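Local coordinates for protein prolyl endopeptidase (Myxococcus xanthus, PDB 2BKL) that probably cleaves oligopeptides on the carboxyl side of proline, and less readily of alanine, as a serine peptidase of the prolyl oligopeptidase family, at residues A[74-86]-A[125-137]. Residues are numbered along the deposited sequence; the frame is centred on the assembly and turned at random.
Sequences TPSRRNGRFFYVR and TWAVSWDGKKVAF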
loop_
_atom_site.group_PDB
_atom_site.type_symbol
_atom_site.label_atom_id
_atom_site.label_comp_id
_atom_site.label_asym_id
_atom_site.label_seq_id
_atom_site.Cartn_x
_atom_site.Cartn_y
_atom_site.Cartn_z
ATOM N N THR A 74 -15.031 10.337 0.735
ATOM C CA THR A 74 -16.382 9.810 0.553
ATOM C C THR A 74 -17.041 9.536 1.903
ATOM O O THR A 74 -16.361 9.106 2.846
ATOM C CB THR A 74 -16.421 8.505 -0.275
ATOM O OG1 THR A 74 -15.576 7.508 0.285
ATOM C CG2 THR A 74 -15.875 8.721 -1.663
ATOM N N PRO A 75 -18.347 9.750 2.000
ATOM C CA PRO A 75 -19.029 9.592 3.286
ATOM C C PRO A 75 -19.503 8.169 3.568
ATOM O O PRO A 75 -19.902 7.430 2.658
ATOM C CB PRO A 75 -20.216 10.536 3.151
ATOM C CG PRO A 75 -20.506 10.583 1.685
ATOM C CD PRO A 75 -19.254 10.278 0.967
ATOM N N SER A 76 -19.384 7.771 4.825
ATOM C CA SER A 76 -20.073 6.575 5.336
ATOM C C SER A 76 -21.430 6.970 5.902
ATOM O O SER A 76 -21.530 7.830 6.778
ATOM C CB SER A 76 -19.219 5.875 6.363
ATOM O OG SER A 76 -18.057 5.438 5.686
ATOM N N ARG A 77 -22.485 6.339 5.419
ATOM C CA ARG A 77 -23.843 6.694 5.796
ATOM C C ARG A 77 -24.435 5.620 6.686
ATOM O O ARG A 77 -24.402 4.432 6.350
ATOM C CB ARG A 77 -24.703 6.848 4.556
ATOM C CG ARG A 77 -24.206 7.941 3.644
ATOM C CD ARG A 77 -25.093 8.145 2.440
ATOM N NE ARG A 77 -26.476 8.413 2.822
ATOM C CZ ARG A 77 -27.518 8.343 1.982
ATOM N NH1 ARG A 77 -27.337 8.020 0.704
ATOM N NH2 ARG A 77 -28.742 8.611 2.417
ATOM N N ARG A 78 -24.927 6.019 7.850
ATOM C CA ARG A 78 -25.506 5.099 8.818
ATOM C C ARG A 78 -26.661 5.752 9.502
ATOM O O ARG A 78 -26.475 6.776 10.180
ATOM C CB ARG A 78 -24.462 4.738 9.886
ATOM C CG ARG A 78 -23.182 4.067 9.376
ATOM C CD ARG A 78 -23.394 2.675 8.892
ATOM N NE ARG A 78 -22.137 1.952 8.646
ATOM C CZ ARG A 78 -21.537 1.862 7.477
ATOM N NH1 ARG A 78 -22.005 2.503 6.410
ATOM N NH2 ARG A 78 -20.410 1.150 7.387
ATOM N N ASN A 79 -27.859 5.200 9.331
ATOM C CA ASN A 79 -29.041 5.652 10.052
ATOM C C ASN A 79 -29.270 7.166 9.957
ATOM O O ASN A 79 -29.591 7.821 10.956
ATOM C CB ASN A 79 -28.947 5.179 11.506
ATOM C CG ASN A 79 -30.274 5.262 12.264
ATOM O OD1 ASN A 79 -31.365 5.312 11.665
ATOM N ND2 ASN A 79 -30.182 5.284 13.589
ATOM N N GLY A 80 -29.126 7.706 8.754
ATOM C CA GLY A 80 -29.403 9.111 8.506
ATOM C C GLY A 80 -28.254 10.067 8.803
ATOM O O GLY A 80 -28.356 11.258 8.521
ATOM N N ARG A 81 -27.157 9.538 9.329
ATOM C CA ARG A 81 -25.968 10.326 9.630
ATOM C C ARG A 81 -24.880 10.051 8.617
ATOM O O ARG A 81 -24.845 9.004 7.967
ATOM C CB ARG A 81 -25.456 9.971 11.011
ATOM C CG ARG A 81 -26.389 10.401 12.110
ATOM C CD ARG A 81 -25.919 10.071 13.480
ATOM N NE ARG A 81 -26.776 10.719 14.453
ATOM C CZ ARG A 81 -26.629 10.608 15.759
ATOM N NH1 ARG A 81 -25.671 9.868 16.302
ATOM N NH2 ARG A 81 -27.463 11.260 16.549
ATOM N N PHE A 82 -24.003 11.018 8.427
ATOM C CA PHE A 82 -22.903 10.938 7.515
ATOM C C PHE A 82 -21.622 11.115 8.285
ATOM O O PHE A 82 -21.540 11.987 9.154
ATOM C CB PHE A 82 -22.993 12.057 6.465
ATOM C CG PHE A 82 -24.090 11.881 5.474
ATOM C CD1 PHE A 82 -25.403 12.104 5.837
ATOM C CD2 PHE A 82 -23.804 11.561 4.158
ATOM C CE1 PHE A 82 -26.438 11.967 4.906
ATOM C CE2 PHE A 82 -24.828 11.437 3.229
ATOM C CZ PHE A 82 -26.141 11.626 3.617
ATOM N N PHE A 83 -20.621 10.320 7.947
ATOM C CA PHE A 83 -19.329 10.316 8.616
ATOM C C PHE A 83 -18.244 10.373 7.566
ATOM O O PHE A 83 -18.279 9.623 6.589
ATOM C CB PHE A 83 -19.136 9.036 9.436
ATOM C CG PHE A 83 -20.136 8.867 10.540
ATOM C CD1 PHE A 83 -21.421 8.425 10.284
ATOM C CD2 PHE A 83 -19.819 9.208 11.838
ATOM C CE1 PHE A 83 -22.349 8.305 11.315
ATOM C CE2 PHE A 83 -20.757 9.071 12.857
ATOM C CZ PHE A 83 -21.987 8.627 12.587
ATOM N N TYR A 84 -17.259 11.238 7.732
ATOM C CA TYR A 84 -16.292 11.493 6.676
ATOM C C TYR A 84 -15.101 12.249 7.243
ATOM O O TYR A 84 -15.224 12.958 8.255
ATOM C CB TYR A 84 -16.954 12.275 5.500
ATOM C CG TYR A 84 -17.682 13.496 6.007
ATOM C CD1 TYR A 84 -18.993 13.401 6.426
ATOM C CD2 TYR A 84 -17.030 14.715 6.159
ATOM C CE1 TYR A 84 -19.654 14.471 6.948
ATOM C CE2 TYR A 84 -17.695 15.799 6.680
ATOM C CZ TYR A 84 -19.002 15.668 7.084
ATOM O OH TYR A 84 -19.706 16.720 7.609
ATOM N N VAL A 85 -13.957 12.055 6.622
ATOM C CA VAL A 85 -12.737 12.722 7.017
ATOM C C VAL A 85 -12.496 13.974 6.168
ATOM O O VAL A 85 -12.730 13.966 4.955
ATOM C CB VAL A 85 -11.582 11.735 6.912
ATOM C CG1 VAL A 85 -10.256 12.410 7.083
ATOM C CG2 VAL A 85 -11.746 10.641 7.975
ATOM N N ARG A 86 -12.007 15.046 6.795
ATOM C CA ARG A 86 -11.571 16.237 6.088
ATOM C C ARG A 86 -10.116 16.517 6.372
ATOM O O ARG A 86 -9.620 16.229 7.452
ATOM C CB ARG A 86 -12.328 17.480 6.546
ATOM C CG ARG A 86 -13.814 17.548 6.178
ATOM C CD ARG A 86 -14.417 18.911 6.483
ATOM N NE ARG A 86 -15.836 19.056 6.176
ATOM C CZ ARG A 86 -16.331 19.365 4.988
ATOM N NH1 ARG A 86 -15.533 19.522 3.946
ATOM N NH2 ARG A 86 -17.646 19.478 4.834
ATOM N N THR A 125 -7.826 2.631 11.195
ATOM C CA THR A 125 -9.143 2.237 10.734
ATOM C C THR A 125 -10.267 2.787 11.630
ATOM O O THR A 125 -10.086 2.930 12.847
ATOM C CB THR A 125 -9.231 0.697 10.708
ATOM O OG1 THR A 125 -10.344 0.290 9.899
ATOM C CG2 THR A 125 -9.530 0.130 12.088
ATOM N N TRP A 126 -11.410 3.090 11.060
ATOM C CA TRP A 126 -12.591 3.401 11.824
ATOM C C TRP A 126 -13.815 2.759 11.182
ATOM O O TRP A 126 -13.873 2.604 9.957
ATOM C CB TRP A 126 -12.765 4.916 12.016
ATOM C CG TRP A 126 -12.716 5.715 10.758
ATOM C CD1 TRP A 126 -11.592 6.226 10.155
ATOM C CD2 TRP A 126 -13.831 6.163 9.967
ATOM N NE1 TRP A 126 -11.940 6.925 9.027
ATOM C CE2 TRP A 126 -13.303 6.906 8.889
ATOM C CE3 TRP A 126 -15.216 6.014 10.058
ATOM C CZ2 TRP A 126 -14.117 7.488 7.906
ATOM C CZ3 TRP A 126 -16.013 6.583 9.065
ATOM C CH2 TRP A 126 -15.458 7.310 8.018
ATOM N N ALA A 127 -14.804 2.386 11.993
ATOM C CA ALA A 127 -15.999 1.688 11.545
ATOM C C ALA A 127 -17.154 2.203 12.364
ATOM O O ALA A 127 -17.140 2.114 13.601
ATOM C CB ALA A 127 -15.858 0.172 11.719
ATOM N N VAL A 128 -18.163 2.741 11.700
ATOM C CA VAL A 128 -19.331 3.289 12.349
ATOM C C VAL A 128 -20.358 2.184 12.561
ATOM O O VAL A 128 -20.623 1.360 11.665
ATOM C CB VAL A 128 -19.959 4.405 11.486
ATOM C CG1 VAL A 128 -21.070 5.128 12.264
ATOM C CG2 VAL A 128 -18.889 5.374 11.006
ATOM N N SER A 129 -21.006 2.170 13.713
ATOM C CA SER A 129 -22.079 1.216 13.993
ATOM C C SER A 129 -23.281 1.520 13.087
ATOM O O SER A 129 -23.449 2.623 12.582
ATOM C CB SER A 129 -22.460 1.259 15.470
ATOM O OG SER A 129 -23.026 2.514 15.814
ATOM N N TRP A 130 -24.106 0.499 12.857
ATOM C CA TRP A 130 -25.220 0.615 11.924
ATOM C C TRP A 130 -26.255 1.631 12.375
ATOM O O TRP A 130 -26.921 2.214 11.527
ATOM C CB TRP A 130 -25.857 -0.763 11.634
ATOM C CG TRP A 130 -24.863 -1.627 10.947
ATOM C CD1 TRP A 130 -24.139 -2.649 11.498
ATOM C CD2 TRP A 130 -24.351 -1.455 9.625
ATOM N NE1 TRP A 130 -23.243 -3.140 10.585
ATOM C CE2 TRP A 130 -23.335 -2.420 9.428
ATOM C CE3 TRP A 130 -24.638 -0.573 8.574
ATOM C CZ2 TRP A 130 -22.624 -2.547 8.221
ATOM C CZ3 TRP A 130 -23.933 -0.694 7.390
ATOM C CH2 TRP A 130 -22.934 -1.665 7.218
ATOM N N ASP A 131 -26.361 1.871 13.683
ATOM C CA ASP A 131 -27.278 2.873 14.210
ATOM C C ASP A 131 -26.728 4.306 14.188
ATOM O O ASP A 131 -27.433 5.259 14.556
ATOM C CB ASP A 131 -27.797 2.487 15.607
ATOM C CG ASP A 131 -26.749 2.493 16.678
ATOM O OD1 ASP A 131 -25.577 2.811 16.375
ATOM O OD2 ASP A 131 -27.011 2.173 17.868
ATOM N N GLY A 132 -25.476 4.456 13.774
ATOM C CA GLY A 132 -24.822 5.762 13.703
ATOM C C GLY A 132 -24.504 6.353 15.059
ATOM O O GLY A 132 -24.176 7.541 15.119
ATOM N N LYS A 133 -24.533 5.537 16.111
ATOM C CA LYS A 133 -24.343 6.050 17.484
ATOM C C LYS A 133 -22.935 5.824 18.052
ATOM O O LYS A 133 -22.593 6.455 19.064
ATOM C CB LYS A 133 -25.340 5.444 18.453
ATOM C CG LYS A 133 -26.803 5.556 18.039
ATOM C CD LYS A 133 -27.341 6.935 18.050
ATOM C CE LYS A 133 -28.888 6.880 17.836
ATOM N NZ LYS A 133 -29.442 8.141 17.333
ATOM N N LYS A 134 -22.151 4.931 17.461
ATOM C CA LYS A 134 -20.830 4.560 17.971
ATOM C C LYS A 134 -19.842 4.469 16.816
ATOM O O LYS A 134 -20.208 4.121 15.682
ATOM C CB LYS A 134 -20.854 3.174 18.660
ATOM C CG LYS A 134 -21.878 2.987 19.755
ATOM C CD LYS A 134 -21.627 3.837 20.984
ATOM C CE LYS A 134 -22.618 3.487 22.096
ATOM N NZ LYS A 134 -22.392 4.323 23.285
ATOM N N VAL A 135 -18.575 4.773 17.084
ATOM C CA VAL A 135 -17.507 4.528 16.113
ATOM C C VAL A 135 -16.426 3.762 16.828
ATOM O O VAL A 135 -15.929 4.215 17.880
ATOM C CB VAL A 135 -16.952 5.830 15.476
ATOM C CG1 VAL A 135 -15.811 5.544 14.498
ATOM C CG2 VAL A 135 -18.073 6.570 14.766
ATOM N N ALA A 136 -16.041 2.626 16.275
ATOM C CA ALA A 136 -14.882 1.869 16.721
ATOM C C ALA A 136 -13.703 2.285 15.855
ATOM O O ALA A 136 -13.829 2.378 14.639
ATOM C CB ALA A 136 -15.157 0.387 16.580
ATOM N N PHE A 137 -12.558 2.547 16.461
ATOM C CA PHE A 137 -11.438 3.130 15.747
ATOM C C PHE A 137 -10.123 2.729 16.367
ATOM O O PHE A 137 -10.061 2.398 17.550
ATOM C CB PHE A 137 -11.549 4.647 15.672
ATOM C CG PHE A 137 -11.406 5.331 16.985
ATOM C CD1 PHE A 137 -12.507 5.488 17.800
ATOM C CD2 PHE A 137 -10.195 5.845 17.407
ATOM C CE1 PHE A 137 -12.412 6.105 19.017
ATOM C CE2 PHE A 137 -10.104 6.484 18.615
ATOM C CZ PHE A 137 -11.230 6.597 19.431
#
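With CG anti to its carbonyl carbon (chi1 -60°) and the chain bent at chi2 (-70°), Arg-78 folds over Val-128 and lays its guanidinium on the six-membered ring of Trp-130. The two planes are 14° apart with centres 4.1 Å from each other, NE sitting over the rim near CZ3. NE also makes a weak bond to Val-128 O; together with the NH1 bond to Arg-77 O, nearly in the guanidinium plane, it limits how the group can turn on the ring. Cut back to alanine, this position would probably leave that face of Trp-130 without its stacking partner and Val-128 O without its weak donor. The indole's NE1 is held separately by Trp-175 O. The two segments belong to neighbouring blades of the N-terminal beta-propeller, each offering a hairpin: the type I' turn from Arg-78 to Arg-81 sits against the Ser-129 to Gly-132 turn, and the axes of strands 81-86 and 125-128, in separate sheets, approach to 9.4 Å and run antiparallel. Between them Val-128 CG1 stands over the Phe-83 ring, 3.7 Å from its centroid, while Gly-132 O lies at that ring's edge. Further along, Trp-126 puts CZ3 4.0 Å from Phe-83 CB and takes Val-85 CG2 against its indole. At the turns, Asn-79 ND2 gives a nearly straight 2.9 Å bond to Asp-131 O, approaching from above the carbonyl plane. The extended Arg-81 sends NH1 to Gly-132 O at 3.0 Å; its NH2, salt-bridged to Asp-155, lies 3.8 Å from Lys-133 NZ.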